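Long-range contacts in ferritin, putative (Archaeoglobus fulgidus, PDB 5LS9), which probably takes up and stores iron inside a hollow 24-subunit shell, here in a humanized form intended for cell-targeted delivery: residues F[36-41]-F[155-160]; F[42-47]-F[161-166]; F[3-8]-F[111-116]. The protein carries 10 engineered substitutions. All coordinates share one frame; numbering follows the deposited sequence.

Starting at the N terminus, the first segment met is 3-8, which opens contact 3 at the start of helix 6-35. The chain runs to the far end of the bundle, where 36-41 and 42-47 begin contacts 1 and 2, then returns so that 111-116 closes contact 3 at the end of helix 85-112. Contact 1 closes at 155-160 and contact 2 at 161-166, so all three loops cross and none nests. Contacts 1 and 2 touch, their centres 11 Å apart, and tie helix 39-65 to the short helix 150-160 and its tail. Contact 3 lies on the other side of the chain's centre, about 44 Å from contact 1 between centres.

Contact 1: F[36-41]-F[155-160]; sequences IGLKGF and FLDKEL
The polar part of this contact is one carboxylate oxygen set against the first turn of helix 39-65. D157 holds CG anti to its backbone N (chi1 174°), and this carries OD1 across to the backbone amides that follow L38, the N-cap residue. G40 N donates to D157 OD1 at 2.7 Å with an N-H...O angle of 138°, reaching the oxygen from above the carboxylate plane. F41 N adds a weak bond to the same OD1, 3.4 Å long. The D157 carboxylate lies nearly coplanar with the F41 ring (5° between planes), with D157 OD1 at the ring edge, 3.6 Å from F41 CD1. In the reverse direction, G40 CA lies 3.3 Å from D157 O in a nearly straight CA-H...O contact. A CB on G40 would fall 1.8 Å from that D157 O, so glycine is what permits this close approach. K39 turns its amine away to a salt bridge with D34.

The apolar part centres on the F41 ring. L160 CD1 sits over the middle of one face, 3.9 Å from the F41 ring centroid, as a CH-pi contact. L156 CD2 meets F41 CZ at 4.0 Å, while F33 meets the ring from helix 6-35.

An alanine in place of D157 would probably leave the G40 and F41 amides without this acceptor and loosen the seating of helix 150-160 on the four-helix bundle. A buried carboxylate facing the amino end of a helix is likely to be stabilised in its charged form.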
loop_
_atom_site.group_PDB
_atom_site.type_symbol
_atom_site.label_atom_id
_atom_site.label_comp_id
_atom_site.label_asym_id
_atom_site.label_seq_id
_atom_site.Cartn_x
_atom_site.Cartn_y
_atom_site.Cartn_z
ATOM N N ILE F 36 -6.160 -2.891 -59.153
ATOM C CA ILE F 36 -7.204 -1.850 -59.243
ATOM C C ILE F 36 -7.277 -0.896 -58.026
ATOM O O ILE F 36 -8.241 -0.151 -57.878
ATOM C CB ILE F 36 -8.601 -2.455 -59.564
ATOM C CG1 ILE F 36 -9.110 -3.374 -58.437
ATOM C CG2 ILE F 36 -8.553 -3.199 -60.896
ATOM C CD1 ILE F 36 -10.568 -3.779 -58.580
ATOM N N GLY F 37 -6.265 -0.918 -57.161
ATOM C CA GLY F 37 -6.103 0.096 -56.118
ATOM C C GLY F 37 -6.910 -0.068 -54.840
ATOM O O GLY F 37 -6.971 0.863 -54.042
ATOM N N LEU F 38 -7.511 -1.240 -54.623
ATOM C CA LEU F 38 -8.326 -1.476 -53.420
ATOM C C LEU F 38 -7.531 -2.168 -52.313
ATOM O O LEU F 38 -7.411 -3.395 -52.305
ATOM C CB LEU F 38 -9.573 -2.303 -53.757
ATOM C CG LEU F 38 -10.713 -1.561 -54.459
ATOM C CD1 LEU F 38 -11.756 -2.547 -54.963
ATOM C CD2 LEU F 38 -11.355 -0.525 -53.546
ATOM N N LYS F 39 -7.037 -1.376 -51.360
ATOM C CA LYS F 39 -6.091 -1.859 -50.336
ATOM C C LYS F 39 -6.749 -2.636 -49.191
ATOM O O LYS F 39 -6.117 -3.501 -48.578
ATOM C CB LYS F 39 -5.272 -0.690 -49.757
ATOM C CG LYS F 39 -4.577 0.193 -50.791
ATOM C CD LYS F 39 -3.215 -0.337 -51.235
ATOM C CE LYS F 39 -3.293 -1.698 -51.907
ATOM N NZ LYS F 39 -2.105 -2.006 -52.752
ATOM N N GLY F 40 -8.006 -2.321 -48.898
ATOM C CA GLY F 40 -8.771 -3.041 -47.882
ATOM C C GLY F 40 -9.268 -4.388 -48.375
ATOM O O GLY F 40 -9.230 -5.383 -47.646
ATOM N N PHE F 41 -9.738 -4.424 -49.617
ATOM C CA PHE F 41 -10.155 -5.679 -50.235
ATOM C C PHE F 41 -8.957 -6.618 -50.346
ATOM O O PHE F 41 -9.057 -7.809 -50.035
ATOM C CB PHE F 41 -10.755 -5.427 -51.620
ATOM C CG PHE F 41 -12.145 -4.878 -51.580
ATOM C CD1 PHE F 41 -12.375 -3.541 -51.305
ATOM C CD2 PHE F 41 -13.227 -5.705 -51.809
ATOM C CE1 PHE F 41 -13.663 -3.041 -51.258
ATOM C CE2 PHE F 41 -14.519 -5.215 -51.767
ATOM C CZ PHE F 41 -14.737 -3.879 -51.491
ATOM N N PHE F 155 -15.668 3.604 -48.691
ATOM C CA PHE F 155 -16.082 3.438 -47.291
ATOM C C PHE F 155 -15.902 1.964 -46.902
ATOM O O PHE F 155 -15.277 1.642 -45.885
ATOM C CB PHE F 155 -17.552 3.860 -47.124
ATOM C CG PHE F 155 -17.995 4.082 -45.699
ATOM C CD1 PHE F 155 -17.236 3.668 -44.601
ATOM C CD2 PHE F 155 -19.214 4.696 -45.456
ATOM C CE1 PHE F 155 -17.678 3.879 -43.304
ATOM C CE2 PHE F 155 -19.662 4.905 -44.161
ATOM C CZ PHE F 155 -18.892 4.495 -43.083
ATOM N N LEU F 156 -16.436 1.079 -47.741
ATOM C CA LEU F 156 -16.371 -0.356 -47.503
ATOM C C LEU F 156 -14.924 -0.833 -47.548
ATOM O O LEU F 156 -14.491 -1.603 -46.681
ATOM C CB LEU F 156 -17.223 -1.101 -48.538
ATOM C CG LEU F 156 -17.445 -2.602 -48.321
ATOM C CD1 LEU F 156 -18.203 -2.900 -47.030
ATOM C CD2 LEU F 156 -18.191 -3.177 -49.512
ATOM N N ASP F 157 -14.185 -0.355 -48.551
ATOM C CA ASP F 157 -12.765 -0.675 -48.702
ATOM C C ASP F 157 -12.056 -0.577 -47.364
ATOM O O ASP F 157 -11.593 -1.583 -46.831
ATOM C CB ASP F 157 -12.090 0.264 -49.708
ATOM C CG ASP F 157 -10.587 0.060 -49.780
ATOM O OD1 ASP F 157 -10.161 -1.098 -49.984
ATOM O OD2 ASP F 157 -9.831 1.048 -49.635
ATOM N N LYS F 158 -12.016 0.632 -46.811
ATOM C CA LYS F 158 -11.265 0.903 -45.581
ATOM C C LYS F 158 -11.633 -0.076 -44.469
ATOM O O LYS F 158 -10.764 -0.542 -43.729
ATOM C CB LYS F 158 -11.512 2.341 -45.116
ATOM C CG LYS F 158 -10.559 2.836 -44.041
ATOM C CD LYS F 158 -10.873 4.279 -43.671
ATOM C CE LYS F 158 -10.059 4.762 -42.478
ATOM N NZ LYS F 158 -10.303 6.200 -42.158
ATOM N N GLU F 159 -12.921 -0.394 -44.373
ATOM C CA GLU F 159 -13.427 -1.241 -43.295
ATOM C C GLU F 159 -12.764 -2.620 -43.315
ATOM O O GLU F 159 -12.299 -3.099 -42.283
ATOM C CB GLU F 159 -14.948 -1.377 -43.385
ATOM C CG GLU F 159 -15.670 -0.877 -42.149
ATOM C CD GLU F 159 -17.167 -1.063 -42.234
ATOM O OE1 GLU F 159 -17.677 -1.304 -43.352
ATOM O OE2 GLU F 159 -17.833 -0.964 -41.181
ATOM N N LEU F 160 -12.704 -3.235 -44.496
ATOM C CA LEU F 160 -12.081 -4.555 -44.669
ATOM C C LEU F 160 -10.593 -4.594 -44.300
ATOM O O LEU F 160 -10.077 -5.662 -43.957
ATOM C CB LEU F 160 -12.284 -5.039 -46.103
ATOM C CG LEU F 160 -13.756 -5.326 -46.418
ATOM C CD1 LEU F 160 -14.167 -4.757 -47.765
ATOM C CD2 LEU F 160 -14.063 -6.810 -46.365
#

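Contact 2: F[42-47]-F[161-166]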
loop_
_atom_site.group_PDB
_atom_site.type_symbol
_atom_site.label_atom_id
_atom_site.label_comp_id
_atom_site.label_asym_id
_atom_site.label_seq_id
_atom_site.Cartn_x
_atom_site.Cartn_y
_atom_site.Cartn_z
ATOM N N SER F 42 -7.824 -6.067 -50.784
ATOM C CA SER F 42 -6.572 -6.825 -50.891
ATOM C C SER F 42 -6.179 -7.450 -49.554
ATOM O O SER F 42 -5.809 -8.621 -49.500
ATOM C CB SER F 42 -5.429 -5.933 -51.401
ATOM O OG SER F 42 -4.934 -5.085 -50.383
ATOM N N ASN F 43 -6.262 -6.662 -48.485
ATOM C CA ASN F 43 -5.958 -7.146 -47.144
ATOM C C ASN F 43 -6.853 -8.327 -46.735
ATOM O O ASN F 43 -6.365 -9.315 -46.172
ATOM C CB ASN F 43 -6.089 -6.007 -46.130
ATOM C CG ASN F 43 -5.769 -6.449 -44.712
ATOM O OD1 ASN F 43 -6.670 -6.765 -43.926
ATOM N ND2 ASN F 43 -4.481 -6.500 -44.386
ATOM N N TRP F 44 -8.149 -8.218 -47.036
ATOM C CA TRP F 44 -9.145 -9.248 -46.686
ATOM C C TRP F 44 -8.841 -10.612 -47.289
ATOM O O TRP F 44 -8.940 -11.632 -46.608
ATOM C CB TRP F 44 -10.530 -8.821 -47.157
ATOM C CG TRP F 44 -11.663 -9.603 -46.555
ATOM C CD1 TRP F 44 -12.356 -9.280 -45.434
ATOM C CD2 TRP F 44 -12.242 -10.818 -47.051
ATOM N NE1 TRP F 44 -13.331 -10.212 -45.197
ATOM C CE2 TRP F 44 -13.286 -11.166 -46.176
ATOM C CE3 TRP F 44 -11.975 -11.647 -48.144
ATOM C CZ2 TRP F 44 -14.065 -12.307 -46.355
ATOM C CZ3 TRP F 44 -12.751 -12.783 -48.323
ATOM C CH2 TRP F 44 -13.783 -13.101 -47.430
ATOM N N MET F 45 -8.487 -10.628 -48.569
ATOM C CA MET F 45 -8.128 -11.872 -49.248
ATOM C C MET F 45 -6.819 -12.473 -48.702
ATOM O O MET F 45 -6.736 -13.679 -48.496
ATOM C CB MET F 45 -8.029 -11.637 -50.750
ATOM C CG MET F 45 -9.337 -11.185 -51.385
ATOM S SD MET F 45 -10.536 -12.513 -51.607
ATOM C CE MET F 45 -12.052 -11.581 -51.708
ATOM N N ARG F 46 -5.815 -11.632 -48.454
ATOM C CA ARG F 46 -4.547 -12.079 -47.856
ATOM C C ARG F 46 -4.780 -12.800 -46.530
ATOM O O ARG F 46 -4.143 -13.810 -46.242
ATOM C CB ARG F 46 -3.596 -10.893 -47.615
ATOM C CG ARG F 46 -3.032 -10.237 -48.871
ATOM C CD ARG F 46 -1.807 -10.967 -49.405
ATOM N NE ARG F 46 -0.604 -10.689 -48.616
ATOM C CZ ARG F 46 0.163 -9.601 -48.732
ATOM N NH1 ARG F 46 -0.125 -8.641 -49.615
ATOM N NH2 ARG F 46 1.233 -9.468 -47.948
ATOM N N VAL F 47 -5.685 -12.265 -45.716
ATOM C CA VAL F 47 -6.019 -12.894 -44.438
ATOM C C VAL F 47 -6.765 -14.209 -44.692
ATOM O O VAL F 47 -6.474 -15.236 -44.065
ATOM C CB VAL F 47 -6.845 -11.950 -43.533
ATOM C CG1 VAL F 47 -7.380 -12.688 -42.315
ATOM C CG2 VAL F 47 -5.999 -10.763 -43.084
ATOM N N SER F 161 -9.923 -3.436 -44.363
ATOM C CA SER F 161 -8.523 -3.281 -43.910
ATOM C C SER F 161 -8.281 -3.783 -42.488
ATOM O O SER F 161 -7.199 -4.272 -42.176
ATOM C CB SER F 161 -8.075 -1.812 -43.952
ATOM O OG SER F 161 -8.607 -1.118 -45.056
ATOM N N LEU F 162 -9.294 -3.661 -41.631
ATOM C CA LEU F 162 -9.147 -3.923 -40.197
ATOM C C LEU F 162 -9.286 -5.403 -39.805
ATOM O O LEU F 162 -9.257 -5.737 -38.621
ATOM C CB LEU F 162 -10.143 -3.064 -39.401
ATOM C CG LEU F 162 -9.954 -1.538 -39.478
ATOM C CD1 LEU F 162 -10.777 -0.904 -40.590
ATOM C CD2 LEU F 162 -10.324 -0.876 -38.160
ATOM N N ARG F 163 -9.430 -6.293 -40.780
ATOM C CA ARG F 163 -9.381 -7.724 -40.492
ATOM C C ARG F 163 -7.942 -8.128 -40.156
ATOM O O ARG F 163 -6.996 -7.480 -40.600
ATOM C CB ARG F 163 -9.888 -8.526 -41.681
ATOM C CG ARG F 163 -10.195 -9.970 -41.345
ATOM C CD ARG F 163 -10.460 -10.799 -42.590
ATOM N NE ARG F 163 -10.832 -12.165 -42.238
ATOM C CZ ARG F 163 -11.204 -13.099 -43.108
ATOM N NH1 ARG F 163 -11.250 -12.833 -44.406
ATOM N NH2 ARG F 163 -11.525 -14.311 -42.677
ATOM N N GLN F 164 -7.782 -9.181 -39.358
ATOM C CA GLN F 164 -6.448 -9.677 -38.990
ATOM C C GLN F 164 -6.390 -11.204 -38.813
ATOM O O GLN F 164 -7.414 -11.887 -38.791
ATOM C CB GLN F 164 -5.942 -8.965 -37.728
ATOM C CG GLN F 164 -5.297 -7.605 -37.994
ATOM C CD GLN F 164 -4.557 -7.038 -36.788
ATOM O OE1 GLN F 164 -4.234 -7.754 -35.831
ATOM N NE2 GLN F 164 -4.274 -5.738 -36.836
ATOM N N PHE F 165 -5.169 -11.715 -38.693
ATOM C CA PHE F 165 -4.884 -13.148 -38.694
ATOM C C PHE F 165 -5.384 -13.798 -37.408
ATOM O O PHE F 165 -5.037 -13.352 -36.322
ATOM C CB PHE F 165 -3.367 -13.326 -38.852
ATOM C CG PHE F 165 -2.910 -14.747 -39.045
ATOM C CD1 PHE F 165 -3.598 -15.627 -39.870
ATOM C CD2 PHE F 165 -1.742 -15.187 -38.435
ATOM C CE1 PHE F 165 -3.152 -16.927 -40.044
ATOM C CE2 PHE F 165 -1.290 -16.483 -38.615
ATOM C CZ PHE F 165 -1.997 -17.356 -39.418
ATOM N N THR F 166 -6.176 -14.861 -37.539
ATOM C CA THR F 166 -6.953 -15.420 -36.414
ATOM C C THR F 166 -6.176 -16.076 -35.246
ATOM O O THR F 166 -6.327 -15.644 -34.098
ATOM C CB THR F 166 -8.009 -16.423 -36.932
ATOM O OG1 THR F 166 -8.679 -15.864 -38.071
ATOM C CG2 THR F 166 -9.049 -16.761 -35.844
#
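R163 reaches from the tail after helix 150-160 back to helix 39-65, and its side chain carries most of this contact. CB points at the helix, and the chain is extended from CG to NE, with CG anti to the backbone N (chi1 -166°). CG comes first, 4.0 Å from V47 CG1. CD then passes between two residues one helical turn apart: V47 CG1 at 3.6 Å and, from the other residue, W44 CD1 at 3.7 Å. NE lies 3.5 Å from the same V47 CG1, and this methyl covers one face of the guanidinium.

Further out the contact becomes cation-pi. R163 CZ stands 4.4 Å from the centroid of the five-membered ring of W44, 22° off its normal, and NH1 sits over the middle of the indole, 3.2 Å from W44 CE2. The guanidinium is not laid flat on the indole: the two planes are 45° apart. W44 NE1 and R163 NH1 are both donors, so they approach without bonding. The tip is held by two residues further along helix 39-65: NH1 hydrogen-bonds to Q48 OE1 and NH2 forms a salt bridge with E51 OE2. Together they probably fix the guanidinium's rotation, and E51 would balance its charge.

Beyond R163, V47 CG1 also touches Q164 O at 3.6 Å, as the tail lies along helix 39-65 of the ferritin four-helix bundle. W44 packs edge-to-face with F89 of helix 85-112, M45 turns to helices 6-35 and 85-112, and R46 NH1 forms a salt bridge with D61 of a neighbouring subunit.

Contact 3: F[3-8]-F[111-116]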
loop_
_atom_site.group_PDB
_atom_site.type_symbol
_atom_site.label_atom_id
_atom_site.label_comp_id
_atom_site.label_asym_id
_atom_site.label_seq_id
_atom_site.Cartn_x
_atom_site.Cartn_y
_atom_site.Cartn_z
ATOM N N SER F 3 -6.423 -47.960 -37.125
ATOM C CA SER F 3 -7.914 -47.854 -37.078
ATOM C C SER F 3 -8.499 -47.086 -38.264
ATOM O O SER F 3 -9.433 -47.572 -38.903
ATOM C CB SER F 3 -8.362 -47.208 -35.770
ATOM O OG SER F 3 -9.769 -47.253 -35.645
ATOM N N ILE F 4 -7.960 -45.893 -38.545
ATOM C CA ILE F 4 -8.459 -45.025 -39.641
ATOM C C ILE F 4 -8.450 -45.757 -40.992
ATOM O O ILE F 4 -7.484 -46.452 -41.322
ATOM C CB ILE F 4 -7.677 -43.675 -39.752
ATOM C CG1 ILE F 4 -8.287 -42.775 -40.842
ATOM C CG2 ILE F 4 -6.193 -43.904 -40.031
ATOM C CD1 ILE F 4 -7.646 -41.405 -40.965
ATOM N N SER F 5 -9.524 -45.592 -41.762
ATOM C CA SER F 5 -9.677 -46.282 -43.044
ATOM C C SER F 5 -8.947 -45.560 -44.182
ATOM O O SER F 5 -8.884 -44.333 -44.201
ATOM C CB SER F 5 -11.160 -46.421 -43.381
ATOM O OG SER F 5 -11.807 -45.161 -43.336
ATOM N N GLU F 6 -8.421 -46.336 -45.130
ATOM C CA GLU F 6 -7.624 -45.809 -46.250
ATOM C C GLU F 6 -8.404 -44.896 -47.212
ATOM O O GLU F 6 -7.827 -44.031 -47.881
ATOM C CB GLU F 6 -7.009 -46.976 -47.037
ATOM C CG GLU F 6 -5.882 -47.696 -46.307
ATOM C CD GLU F 6 -4.643 -46.826 -46.105
ATOM O OE1 GLU F 6 -4.466 -45.836 -46.854
ATOM O OE2 GLU F 6 -3.837 -47.128 -45.196
ATOM N N LYS F 7 -9.712 -45.114 -47.291
ATOM C CA LYS F 7 -10.594 -44.287 -48.107
ATOM C C LYS F 7 -10.685 -42.878 -47.508
ATOM O O LYS F 7 -10.775 -41.885 -48.238
ATOM C CB LYS F 7 -11.984 -44.937 -48.182
ATOM C CG LYS F 7 -12.876 -44.412 -49.290
ATOM C CD LYS F 7 -14.108 -45.286 -49.443
ATOM C CE LYS F 7 -15.019 -44.809 -50.563
ATOM N NZ LYS F 7 -15.875 -43.673 -50.134
ATOM N N MET F 8 -10.648 -42.808 -46.174
ATOM C CA MET F 8 -10.705 -41.536 -45.450
ATOM C C MET F 8 -9.404 -40.750 -45.585
ATOM O O MET F 8 -9.424 -39.532 -45.746
ATOM C CB MET F 8 -11.023 -41.772 -43.967
ATOM C CG MET F 8 -11.472 -40.527 -43.218
ATOM S SD MET F 8 -12.755 -39.600 -44.084
ATOM C CE MET F 8 -14.197 -40.123 -43.167
ATOM N N MET F 111 -19.406 -41.282 -40.614
ATOM C CA MET F 111 -20.431 -41.996 -39.845
ATOM C C MET F 111 -20.764 -43.361 -40.434
ATOM O O MET F 111 -21.053 -44.291 -39.685
ATOM C CB MET F 111 -21.706 -41.156 -39.747
ATOM C CG MET F 111 -21.471 -39.790 -39.117
ATOM S SD MET F 111 -21.349 -39.786 -37.320
ATOM C CE MET F 111 -23.068 -39.456 -36.932
ATOM N N GLN F 112 -20.729 -43.478 -41.764
ATOM C CA GLN F 112 -20.909 -44.779 -42.441
ATOM C C GLN F 112 -19.789 -45.775 -42.106
ATOM O O GLN F 112 -20.013 -46.989 -42.044
ATOM C CB GLN F 112 -20.963 -44.605 -43.963
ATOM C CG GLN F 112 -22.204 -43.894 -44.489
ATOM C CD GLN F 112 -22.424 -44.065 -45.988
ATOM O OE1 GLN F 112 -23.548 -43.921 -46.466
ATOM N NE2 GLN F 112 -21.362 -44.368 -46.738
ATOM N N GLU F 113 -18.583 -45.245 -41.914
ATOM C CA GLU F 113 -17.427 -46.041 -41.518
ATOM C C GLU F 113 -17.269 -46.064 -40.000
ATOM O O GLU F 113 -16.321 -46.658 -39.482
ATOM C CB GLU F 113 -16.175 -45.474 -42.187
ATOM C CG GLU F 113 -16.269 -45.523 -43.711
ATOM C CD GLU F 113 -15.190 -44.741 -44.432
ATOM O OE1 GLU F 113 -14.113 -44.492 -43.841
ATOM O OE2 GLU F 113 -15.438 -44.389 -45.605
ATOM N N LYS F 114 -18.206 -45.412 -39.304
ATOM C CA LYS F 114 -18.221 -45.299 -37.842
ATOM C C LYS F 114 -16.942 -44.686 -37.267
ATOM O O LYS F 114 -16.581 -44.949 -36.118
ATOM C CB LYS F 114 -18.519 -46.660 -37.195
ATOM C CG LYS F 114 -19.820 -47.285 -37.672
ATOM C CD LYS F 114 -20.397 -48.271 -36.671
ATOM C CE LYS F 114 -21.837 -48.608 -37.033
ATOM N NZ LYS F 114 -22.484 -49.549 -36.076
ATOM N N ASP F 115 -16.278 -43.848 -38.059
ATOM C CA ASP F 115 -15.069 -43.172 -37.622
ATOM C C ASP F 115 -15.457 -41.965 -36.774
ATOM O O ASP F 115 -15.514 -40.828 -37.260
ATOM C CB ASP F 115 -14.216 -42.751 -38.819
ATOM C CG ASP F 115 -12.804 -42.368 -38.421
ATOM O OD1 ASP F 115 -12.614 -41.836 -37.305
ATOM O OD2 ASP F 115 -11.882 -42.606 -39.234
ATOM N N PHE F 116 -15.712 -42.232 -35.496
ATOM C CA PHE F 116 -16.152 -41.205 -34.559
ATOM C C PHE F 116 -15.073 -40.168 -34.304
ATOM O O PHE F 116 -15.360 -38.966 -34.266
ATOM C CB PHE F 116 -16.580 -41.834 -33.233
ATOM C CG PHE F 116 -17.773 -42.738 -33.346
ATOM C CD1 PHE F 116 -18.919 -42.315 -33.997
ATOM C CD2 PHE F 116 -17.757 -44.001 -32.784
ATOM C CE1 PHE F 116 -20.023 -43.134 -34.099
ATOM C CE2 PHE F 116 -18.862 -44.826 -32.874
ATOM C CZ PHE F 116 -19.999 -44.391 -33.534
#
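Two helix ends meet here at one end of the ferritin four-helix bundle: the start of helix 6-35 and the turn that links helix 85-112 to helix 116-146. The polar join is a single side-chain hydrogen bond. S5 OG donates to E113 OE1 at 2.5 Å, arriving from above the carboxylate plane. S5 places its hydroxyl between its own backbone N and carbonyl carbon (chi1 54°), which turns it to the other segment. E113 has CG beside its backbone N and is extended beyond CG, so the carboxylate spans the gap in one straight reach.

S5 occupies the N-cap position of helix 6-35, yet its side chain makes no capping bond and is spent on E113 instead. On the other side, K114 has positive phi (57°) and closes helix 85-112 with a Schellman motif. D115 follows at once as the N-cap of helix 116-146, its OD1 accepting from T118 N and forming a salt bridge with R66. It is also the centre of an inverse gamma turn, in which F116 N bonds weakly to K114 O at 2.9 Å. So one helix ends and the next begins within three residues, and E113 and D115 both point at the N-terminal segment.

Around the hydrogen bond the contacts are looser. I4 CG1 lies 3.9 Å from D115 OD2, the two side chains crossing obliquely. M8 CB comes within 4.1 Å of E113 OE1, and its bent chain runs on to M109 and A110. K7 CD passes 4.2 Å from E113 OE2; its NZ, 4.6 Å from E113 OE2, is not in contact with it, though the opposite charges would probably favour an ionised E113. F116 packs on G37 of a neighbouring subunit.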